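Local coordinates for CRISPR protein (Archaeoglobus fulgidus, PDB 4MJK) that probably serves as a Cas5-type subunit of the archaeal type I-A Cascade complex, which in CRISPR immunity carries guide RNA to invading nucleic acid, at residues A[12-17]-A[112-118]; A[119-123]-A[233-237]; A[187-193]-A[239-245]. Residue numbers count along the deposited sequence, not the author numbering.

Interaction 1: residues A[12-17]-A[112-118]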
loop_
_atom_site.group_PDB
_atom_site.type_symbol
_atom_site.label_atom_id
_atom_site.label_comp_id
_atom_site.label_asym_id
_atom_site.label_seq_id
_atom_site.Cartn_x
_atom_site.Cartn_y
_atom_site.Cartn_z
ATOM N N TRP A 12 -1.311 -4.954 -0.866
ATOM C CA TRP A 12 -0.906 -3.584 -1.263
ATOM C C TRP A 12 0.530 -3.445 -1.768
ATOM O O TRP A 12 0.849 -2.479 -2.459
ATOM C CB TRP A 12 -1.064 -2.614 -0.076
ATOM C CG TRP A 12 -0.162 -2.968 1.076
ATOM C CD1 TRP A 12 -0.451 -3.804 2.125
ATOM C CD2 TRP A 12 1.193 -2.540 1.271
ATOM N NE1 TRP A 12 0.634 -3.895 2.966
ATOM C CE2 TRP A 12 1.654 -3.132 2.462
ATOM C CE3 TRP A 12 2.053 -1.695 0.561
ATOM C CZ2 TRP A 12 2.953 -2.920 2.954
ATOM C CZ3 TRP A 12 3.339 -1.485 1.054
ATOM C CH2 TRP A 12 3.772 -2.096 2.236
ATOM N N GLY A 13 1.403 -4.383 -1.403
ATOM C CA GLY A 13 2.833 -4.199 -1.620
ATOM C C GLY A 13 3.616 -4.849 -0.499
ATOM O O GLY A 13 3.112 -5.768 0.134
ATOM N N PHE A 14 4.826 -4.363 -0.227
ATOM C CA PHE A 14 5.668 -4.998 0.774
ATOM C C PHE A 14 6.696 -4.032 1.331
ATOM O O PHE A 14 6.966 -2.972 0.750
ATOM C CB PHE A 14 6.405 -6.186 0.156
ATOM C CG PHE A 14 7.421 -5.782 -0.870
ATOM C CD1 PHE A 14 8.749 -5.589 -0.509
ATOM C CD2 PHE A 14 7.042 -5.540 -2.178
ATOM C CE1 PHE A 14 9.686 -5.195 -1.448
ATOM C CE2 PHE A 14 7.978 -5.146 -3.125
ATOM C CZ PHE A 14 9.300 -4.972 -2.755
ATOM N N GLN A 15 7.268 -4.409 2.472
ATOM C CA GLN A 15 8.449 -3.739 2.961
ATOM C C GLN A 15 9.510 -4.763 3.341
ATOM O O GLN A 15 9.229 -5.718 4.089
ATOM C CB GLN A 15 8.113 -2.844 4.158
ATOM C CG GLN A 15 9.358 -2.181 4.734
ATOM C CD GLN A 15 9.036 -1.078 5.721
ATOM O OE1 GLN A 15 7.985 -1.087 6.361
ATOM N NE2 GLN A 15 9.936 -0.114 5.835
ATOM N N ALA A 16 10.721 -4.578 2.811
ATOM C CA ALA A 16 11.850 -5.423 3.193
ATOM C C ALA A 16 12.982 -4.530 3.701
ATOM O O ALA A 16 13.711 -3.903 2.916
ATOM C CB ALA A 16 12.318 -6.263 2.016
ATOM N N ARG A 17 13.128 -4.466 5.018
ATOM C CA ARG A 17 14.059 -3.508 5.601
ATOM C C ARG A 17 15.544 -3.863 5.418
ATOM O O ARG A 17 16.421 -3.061 5.743
ATOM C CB ARG A 17 13.662 -3.193 7.054
ATOM C CG ARG A 17 12.345 -2.412 7.116
ATOM C CD ARG A 17 11.867 -2.183 8.529
ATOM N NE ARG A 17 11.149 -3.346 9.020
ATOM C CZ ARG A 17 9.927 -3.303 9.536
ATOM N NH1 ARG A 17 9.303 -2.136 9.655
ATOM N NH2 ARG A 17 9.337 -4.424 9.952
ATOM N N ALA A 112 10.900 3.786 6.429
ATOM C CA ALA A 112 10.174 3.254 5.277
ATOM C C ALA A 112 11.144 2.673 4.244
ATOM O O ALA A 112 10.844 2.635 3.044
ATOM C CB ALA A 112 9.314 4.354 4.639
ATOM N N ARG A 113 12.316 2.244 4.702
ATOM C CA ARG A 113 13.320 1.729 3.783
ATOM C C ARG A 113 12.813 0.404 3.223
ATOM O O ARG A 113 12.266 -0.419 3.968
ATOM C CB ARG A 113 14.681 1.571 4.482
ATOM C CG ARG A 113 14.701 0.537 5.604
ATOM C CD ARG A 113 15.945 0.698 6.487
ATOM N NE ARG A 113 15.907 -0.194 7.641
ATOM C CZ ARG A 113 15.232 0.058 8.758
ATOM N NH1 ARG A 113 14.534 1.179 8.875
ATOM N NH2 ARG A 113 15.250 -0.810 9.760
ATOM N N GLY A 114 12.958 0.210 1.911
ATOM C CA GLY A 114 12.535 -1.027 1.269
ATOM C C GLY A 114 11.022 -1.196 1.169
ATOM O O GLY A 114 10.533 -2.300 0.946
ATOM N N LYS A 115 10.280 -0.107 1.338
ATOM C CA LYS A 115 8.824 -0.173 1.248
ATOM C C LYS A 115 8.347 0.219 -0.139
ATOM O O LYS A 115 8.719 1.272 -0.660
ATOM C CB LYS A 115 8.160 0.696 2.306
ATOM C CG LYS A 115 6.632 0.593 2.328
ATOM C CD LYS A 115 6.061 1.408 3.480
ATOM C CE LYS A 115 4.569 1.149 3.669
ATOM N NZ LYS A 115 4.038 1.851 4.900
ATOM N N THR A 116 7.507 -0.637 -0.717
ATOM C CA THR A 116 7.140 -0.540 -2.124
ATOM C C THR A 116 5.687 -0.899 -2.336
ATOM O O THR A 116 5.212 -1.920 -1.829
ATOM C CB THR A 116 8.031 -1.489 -2.959
ATOM O OG1 THR A 116 9.381 -1.034 -2.869
ATOM C CG2 THR A 116 7.613 -1.516 -4.426
ATOM N N ILE A 117 4.968 -0.052 -3.071
ATOM C CA ILE A 117 3.576 -0.342 -3.396
ATOM C C ILE A 117 3.535 -1.159 -4.695
ATOM O O ILE A 117 4.325 -0.929 -5.600
ATOM C CB ILE A 117 2.763 0.988 -3.534
ATOM C CG1 ILE A 117 2.588 1.635 -2.153
ATOM C CG2 ILE A 117 1.406 0.754 -4.206
ATOM C CD1 ILE A 117 1.998 3.025 -2.213
ATOM N N LEU A 118 2.656 -2.145 -4.776
ATOM C CA LEU A 118 2.473 -2.847 -6.048
ATOM C C LEU A 118 1.170 -2.370 -6.645
ATOM O O LEU A 118 0.101 -2.599 -6.081
ATOM C CB LEU A 118 2.487 -4.368 -5.857
ATOM C CG LEU A 118 3.840 -4.945 -5.416
ATOM C CD1 LEU A 118 3.710 -6.406 -4.969
ATOM C CD2 LEU A 118 4.910 -4.816 -6.538
#
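Strand 13-15 pairs antiparallel with strand 115-118 (173° between axes, 4.7 Å apart), bonded by Phe14 N to Thr116 O (2.9 Å), Thr116 N to Phe14 O (2.8 Å) and Leu118 N to Trp12 O (3.0 Å). Side chains then clothe the two faces. With chi1 p (68°), the Phe14 ring folds over Thr116; Thr116 CB lies 4.1 Å from the ring centroid, an off-centre CH-pi contact. Trp12, also p, lays its indole along the strand over Gly13, CH2 reaching Lys115 CE at 3.6 Å. Gln15 extends t,t, so its NE2 donates to Arg113 O (3.0 Å), tying down the type II turn Ala112-Lys115; Pro111 O is a further acceptor. Gly13 (phi 146°) and Gly114 (phi 72°) are sterically required: an ideal CB would lie 2.2 Å from Thr116 O or 2.0 Å from Ala16 O, respectively. Strand 115-120 is the middle of a three-stranded sheet, flanked by 13-15 and 76-80; helix 81-87 packs against Ile117, and Trp12 meets Trp12 of the second subunit.

Interaction 2: residues A[119-123]-A[233-237]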
loop_
_atom_site.group_PDB
_atom_site.type_symbol
_atom_site.label_atom_id
_atom_site.label_comp_id
_atom_site.label_asym_id
_atom_site.label_seq_id
_atom_site.Cartn_x
_atom_site.Cartn_y
_atom_site.Cartn_z
ATOM N N SER A 119 1.270 -1.641 -7.749
ATOM C CA SER A 119 0.093 -1.053 -8.389
ATOM C C SER A 119 -0.458 -2.002 -9.450
ATOM O O SER A 119 0.211 -2.313 -10.431
ATOM C CB SER A 119 0.448 0.270 -9.077
ATOM O OG SER A 119 1.162 1.139 -8.220
ATOM N N SER A 120 -1.684 -2.449 -9.264
ATOM C CA SER A 120 -2.304 -3.314 -10.240
ATOM C C SER A 120 -2.630 -2.560 -11.530
ATOM O O SER A 120 -3.025 -1.386 -11.509
ATOM C CB SER A 120 -3.569 -3.937 -9.668
ATOM O OG SER A 120 -4.141 -4.817 -10.618
ATOM N N LEU A 121 -2.471 -3.252 -12.651
ATOM C CA LEU A 121 -2.799 -2.702 -13.959
ATOM C C LEU A 121 -4.211 -3.097 -14.394
ATOM O O LEU A 121 -4.669 -2.700 -15.461
ATOM C CB LEU A 121 -1.783 -3.172 -15.006
ATOM C CG LEU A 121 -0.369 -2.698 -14.683
ATOM C CD1 LEU A 121 0.669 -3.356 -15.594
ATOM C CD2 LEU A 121 -0.292 -1.171 -14.742
ATOM N N ASN A 122 -4.891 -3.890 -13.583
ATOM C CA ASN A 122 -6.287 -4.209 -13.861
ATOM C C ASN A 122 -7.070 -4.161 -12.554
ATOM O O ASN A 122 -6.574 -3.627 -11.563
ATOM C CB ASN A 122 -6.426 -5.560 -14.588
ATOM C CG ASN A 122 -5.945 -6.736 -13.753
ATOM O OD1 ASN A 122 -5.624 -6.589 -12.575
ATOM N ND2 ASN A 122 -5.896 -7.915 -14.365
ATOM N N ASP A 123 -8.281 -4.705 -12.522
ATOM C CA ASP A 123 -9.088 -4.559 -11.306
ATOM C C ASP A 123 -8.802 -5.631 -10.266
ATOM O O ASP A 123 -9.454 -5.680 -9.227
ATOM C CB ASP A 123 -10.594 -4.495 -11.614
ATOM C CG ASP A 123 -11.095 -3.067 -11.798
ATOM O OD1 ASP A 123 -10.527 -2.335 -12.636
ATOM O OD2 ASP A 123 -12.058 -2.670 -11.096
HETATM N N MSE A 233 6.733 -4.625 -15.766
HETATM C CA MSE A 233 5.612 -4.618 -16.684
HETATM C C MSE A 233 5.118 -3.188 -16.854
HETATM O O MSE A 233 4.939 -2.475 -15.866
HETATM C CB MSE A 233 4.516 -5.480 -16.051
HETATM C CG MSE A 233 3.354 -5.846 -16.911
HETATM SE SE MSE A 233 2.315 -7.194 -15.941
HETATM C CE MSE A 233 2.882 -8.775 -16.946
ATOM N N THR A 234 4.912 -2.758 -18.095
ATOM C CA THR A 234 4.402 -1.411 -18.354
ATOM C C THR A 234 2.966 -1.428 -18.868
ATOM O O THR A 234 2.319 -0.388 -18.953
ATOM C CB THR A 234 5.279 -0.647 -19.363
ATOM O OG1 THR A 234 5.487 -1.451 -20.530
ATOM C CG2 THR A 234 6.624 -0.307 -18.746
ATOM N N SER A 235 2.475 -2.610 -19.215
ATOM C CA SER A 235 1.127 -2.760 -19.738
ATOM C C SER A 235 0.620 -4.131 -19.361
ATOM O O SER A 235 1.392 -5.099 -19.313
ATOM C CB SER A 235 1.125 -2.608 -21.267
ATOM O OG SER A 235 -0.019 -3.217 -21.860
ATOM N N ILE A 236 -0.680 -4.220 -19.104
ATOM C CA ILE A 236 -1.294 -5.491 -18.747
ATOM C C ILE A 236 -1.083 -6.532 -19.850
ATOM O O ILE A 236 -1.123 -7.735 -19.596
ATOM C CB ILE A 236 -2.805 -5.313 -18.446
ATOM C CG1 ILE A 236 -3.404 -6.593 -17.861
ATOM C CG2 ILE A 236 -3.565 -4.858 -19.703
ATOM C CD1 ILE A 236 -2.816 -6.989 -16.519
ATOM N N PHE A 237 -0.841 -6.079 -21.075
ATOM C CA PHE A 237 -0.747 -7.015 -22.200
ATOM C C PHE A 237 0.682 -7.349 -22.631
ATOM O O PHE A 237 0.897 -8.295 -23.386
ATOM C CB PHE A 237 -1.561 -6.521 -23.402
ATOM C CG PHE A 237 -3.016 -6.323 -23.099
ATOM C CD1 PHE A 237 -3.788 -7.381 -22.652
ATOM C CD2 PHE A 237 -3.606 -5.085 -23.245
ATOM C CE1 PHE A 237 -5.146 -7.211 -22.367
ATOM C CE2 PHE A 237 -4.958 -4.903 -22.953
ATOM C CZ PHE A 237 -5.723 -5.976 -22.511
#
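No strand pairing links residues 119-123 to 233-237: the nearest CA atoms, Leu121 CA and Ile236 CA, are 5.7 Å apart, and no hydrogen bond crosses. The first segment finishes strand 115-120 at Ser120 and bends at Leu121 (phi/psi -95/-2°), whereas the second has no regular secondary structure. Within it, Phe237 N donates to Ser235 OG (3.1 Å, 164°), which defines an ST turn around Ile236 (-59/-23°). The contact therefore joins the end of the middle strand of a three-stranded antiparallel sheet to the loop between strands 225-231 and 241-246, at the surface of this Cas5-family protein. Thr77 bonds through its backbone to Ser119 and through OG1 to Met233 O, while Asn75 shares a backbone hydrogen bond with Leu121 and is touched by Ile236. Leu121 has the largest covered area, 89 Å² of the residue, and makes four of the five residue contacts. With the side chain in its m,t rotamer, Leu121 CD1 reaches CG of Met233, modelled as selenomethionine, at 3.9 Å and Ser235 C at 3.8 Å; Leu121 CB lies 4.2 Å from Ile236 CB. Ile236 also extends CD1 to within 3.9 Å of Asn122 ND2, a van der Waals approach. Asn122 OD1 accepts from Glu124 N, just after its segment, and from Asn75 ND2. Leu121 additionally packs on Phe108 of the second subunit.

Interaction 3: residues A[187-193]-A[239-245]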
loop_
_atom_site.group_PDB
_atom_site.type_symbol
_atom_site.label_atom_id
_atom_site.label_comp_id
_atom_site.label_asym_id
_atom_site.label_seq_id
_atom_site.Cartn_x
_atom_site.Cartn_y
_atom_site.Cartn_z
ATOM N N GLU A 187 24.480 -13.866 -20.083
ATOM C CA GLU A 187 24.538 -12.669 -20.914
ATOM C C GLU A 187 23.195 -12.329 -21.543
ATOM O O GLU A 187 22.637 -13.126 -22.301
ATOM C CB GLU A 187 25.576 -12.842 -22.024
ATOM C CG GLU A 187 25.697 -11.632 -22.916
ATOM C CD GLU A 187 26.809 -11.770 -23.959
ATOM O OE1 GLU A 187 28.001 -11.588 -23.620
ATOM O OE2 GLU A 187 26.485 -12.055 -25.124
ATOM N N LEU A 188 22.691 -11.138 -21.238
ATOM C CA LEU A 188 21.467 -10.649 -21.863
ATOM C C LEU A 188 21.765 -10.210 -23.299
ATOM O O LEU A 188 22.253 -9.109 -23.520
ATOM C CB LEU A 188 20.880 -9.485 -21.045
ATOM C CG LEU A 188 19.353 -9.342 -21.072
ATOM C CD1 LEU A 188 18.877 -8.288 -20.054
ATOM C CD2 LEU A 188 18.853 -9.029 -22.497
ATOM N N ARG A 189 21.457 -11.074 -24.266
ATOM C CA ARG A 189 21.769 -10.832 -25.683
ATOM C C ARG A 189 20.890 -9.766 -26.355
ATOM O O ARG A 189 21.364 -8.957 -27.174
ATOM C CB ARG A 189 21.671 -12.143 -26.469
ATOM C CG ARG A 189 22.626 -13.217 -25.973
ATOM C CD ARG A 189 24.074 -12.852 -26.333
ATOM N NE ARG A 189 24.229 -12.737 -27.776
ATOM C CZ ARG A 189 25.207 -12.084 -28.397
ATOM N NH1 ARG A 189 26.167 -11.466 -27.714
ATOM N NH2 ARG A 189 25.221 -12.055 -29.720
ATOM N N GLY A 190 19.608 -9.776 -26.017
ATOM C CA GLY A 190 18.671 -8.802 -26.535
ATOM C C GLY A 190 17.381 -8.742 -25.728
ATOM O O GLY A 190 16.844 -9.763 -25.289
ATOM N N ILE A 191 16.883 -7.535 -25.519
ATOM C CA ILE A 191 15.586 -7.359 -24.876
ATOM C C ILE A 191 14.508 -7.429 -25.945
ATOM O O ILE A 191 14.531 -6.650 -26.908
ATOM C CB ILE A 191 15.511 -6.009 -24.163
ATOM C CG1 ILE A 191 16.493 -6.004 -22.983
ATOM C CG2 ILE A 191 14.048 -5.688 -23.728
ATOM C CD1 ILE A 191 16.617 -4.684 -22.281
ATOM N N LEU A 192 13.581 -8.371 -25.799
ATOM C CA LEU A 192 12.476 -8.510 -26.763
ATOM C C LEU A 192 11.290 -7.600 -26.433
ATOM O O LEU A 192 10.671 -7.028 -27.328
ATOM C CB LEU A 192 12.006 -9.957 -26.839
ATOM C CG LEU A 192 13.077 -10.960 -27.273
ATOM C CD1 LEU A 192 12.601 -12.400 -27.035
ATOM C CD2 LEU A 192 13.429 -10.734 -28.740
ATOM N N SER A 193 10.959 -7.488 -25.149
ATOM C CA SER A 193 9.943 -6.531 -24.713
ATOM C C SER A 193 10.376 -5.839 -23.428
ATOM O O SER A 193 10.974 -6.450 -22.526
ATOM C CB SER A 193 8.573 -7.180 -24.567
ATOM O OG SER A 193 8.673 -8.365 -23.817
ATOM N N THR A 239 4.153 -8.661 -21.383
ATOM C CA THR A 239 5.072 -9.250 -20.416
ATOM C C THR A 239 6.533 -9.038 -20.861
ATOM O O THR A 239 6.914 -9.407 -21.973
ATOM C CB THR A 239 4.769 -10.746 -20.235
ATOM O OG1 THR A 239 5.877 -11.395 -19.600
ATOM C CG2 THR A 239 4.533 -11.399 -21.581
ATOM N N PRO A 240 7.350 -8.404 -20.010
ATOM C CA PRO A 240 8.752 -8.221 -20.411
ATOM C C PRO A 240 9.411 -9.556 -20.755
ATOM O O PRO A 240 9.189 -10.561 -20.083
ATOM C CB PRO A 240 9.386 -7.604 -19.163
ATOM C CG PRO A 240 8.244 -6.819 -18.550
ATOM C CD PRO A 240 7.049 -7.715 -18.740
ATOM N N GLU A 241 10.211 -9.560 -21.815
ATOM C CA GLU A 241 10.849 -10.786 -22.262
ATOM C C GLU A 241 12.238 -10.469 -22.807
ATOM O O GLU A 241 12.443 -9.425 -23.420
ATOM C CB GLU A 241 10.001 -11.439 -23.363
ATOM C CG GLU A 241 10.444 -12.833 -23.748
ATOM C CD GLU A 241 9.494 -13.480 -24.747
ATOM O OE1 GLU A 241 8.501 -12.828 -25.145
ATOM O OE2 GLU A 241 9.737 -14.642 -25.132
ATOM N N CYS A 242 13.192 -11.362 -22.572
ATOM C CA CYS A 242 14.501 -11.202 -23.191
ATOM C C CYS A 242 15.140 -12.515 -23.623
ATOM O O CYS A 242 14.773 -13.604 -23.155
ATOM C CB CYS A 242 15.440 -10.428 -22.281
ATOM S SG CYS A 242 15.757 -11.300 -20.790
ATOM N N LEU A 243 16.100 -12.389 -24.533
ATOM C CA LEU A 243 16.928 -13.504 -24.961
ATOM C C LEU A 243 18.213 -13.511 -24.148
ATOM O O LEU A 243 18.905 -12.495 -24.037
ATOM C CB LEU A 243 17.259 -13.370 -26.445
ATOM C CG LEU A 243 16.052 -13.448 -27.379
ATOM C CD1 LEU A 243 16.435 -12.982 -28.788
ATOM C CD2 LEU A 243 15.496 -14.874 -27.402
ATOM N N VAL A 244 18.527 -14.650 -23.557
ATOM C CA VAL A 244 19.674 -14.713 -22.664
ATOM C C VAL A 244 20.540 -15.906 -23.023
ATOM O O VAL A 244 20.024 -17.003 -23.273
ATOM C CB VAL A 244 19.229 -14.828 -21.193
ATOM C CG1 VAL A 244 20.431 -14.853 -20.285
ATOM C CG2 VAL A 244 18.320 -13.652 -20.821
ATOM N N GLU A 245 21.849 -15.683 -23.064
ATOM C CA GLU A 245 22.800 -16.762 -23.285
ATOM C C GLU A 245 23.306 -17.245 -21.932
ATOM O O GLU A 245 23.759 -16.448 -21.106
ATOM C CB GLU A 245 23.974 -16.266 -24.131
ATOM C CG GLU A 245 24.540 -17.284 -25.088
ATOM C CD GLU A 245 25.284 -16.607 -26.248
ATOM O OE1 GLU A 245 26.212 -15.808 -25.964
ATOM O OE2 GLU A 245 24.923 -16.841 -27.427
#
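Two classic beta bulges shape the antiparallel pairing of strands 187-191 and 241-245, whose axes approach to 4.5 Å at 141°. At the first, Arg189 and Gly190 both face Leu243, whose O accepts from Arg189 N (2.9 Å) and, weakly, from Gly190 N (3.4 Å). At the second, Leu192 N (2.8 Å) and Ser193 N (3.0 Å) share Glu241 O. The extra residues displace the register by one each time and turn the CB atoms of Arg189 and Leu192 toward the partner strand. Leu192 CD1 thus lies 3.6 Å from Leu243 CG and 4.0 Å from Glu241 CG; Gly190, without a side chain, lies beside Leu243. On the other face, Leu188 CD2 settles against Cys242 CB (3.7 Å), with Leu188 CG 4.4 Å from Val244 CG2. At the far end Ser193 OG donates to Thr239 O (2.8 Å). Strand 241-246 is the middle of a three-stranded sheet, between 186-193 and 174-176; Phe180 covers Leu188, Cys242 and Val244, while Trp196 of strand 196-202 packs on Ile191, Pro240 and Cys242.

Interaction 1 is a buried contact, interaction 3 is partly buried and interaction 2 lies at the surface. Interactions 1 and 2 occupy successive parts of strand 115-120, with centres 18 Å apart, and both touch the second subunit; no other protein chain of the assembly touches 187-193 or 239-245. Interactions 2 and 3 meet directly, Met233 N lying 3.9 Å from Pro240 CG, whereas interactions 1 and 3 remain about 13 Å apart at their nearest atoms. Chemistry follows place: the two strand pairings bury 610 and 651 Å², held by backbone hydrogen bonds, regular in interaction 1 and bulged in interaction 3, with side-chain contacts on both faces, while interaction 2 buries 205 Å² by van der Waals contact.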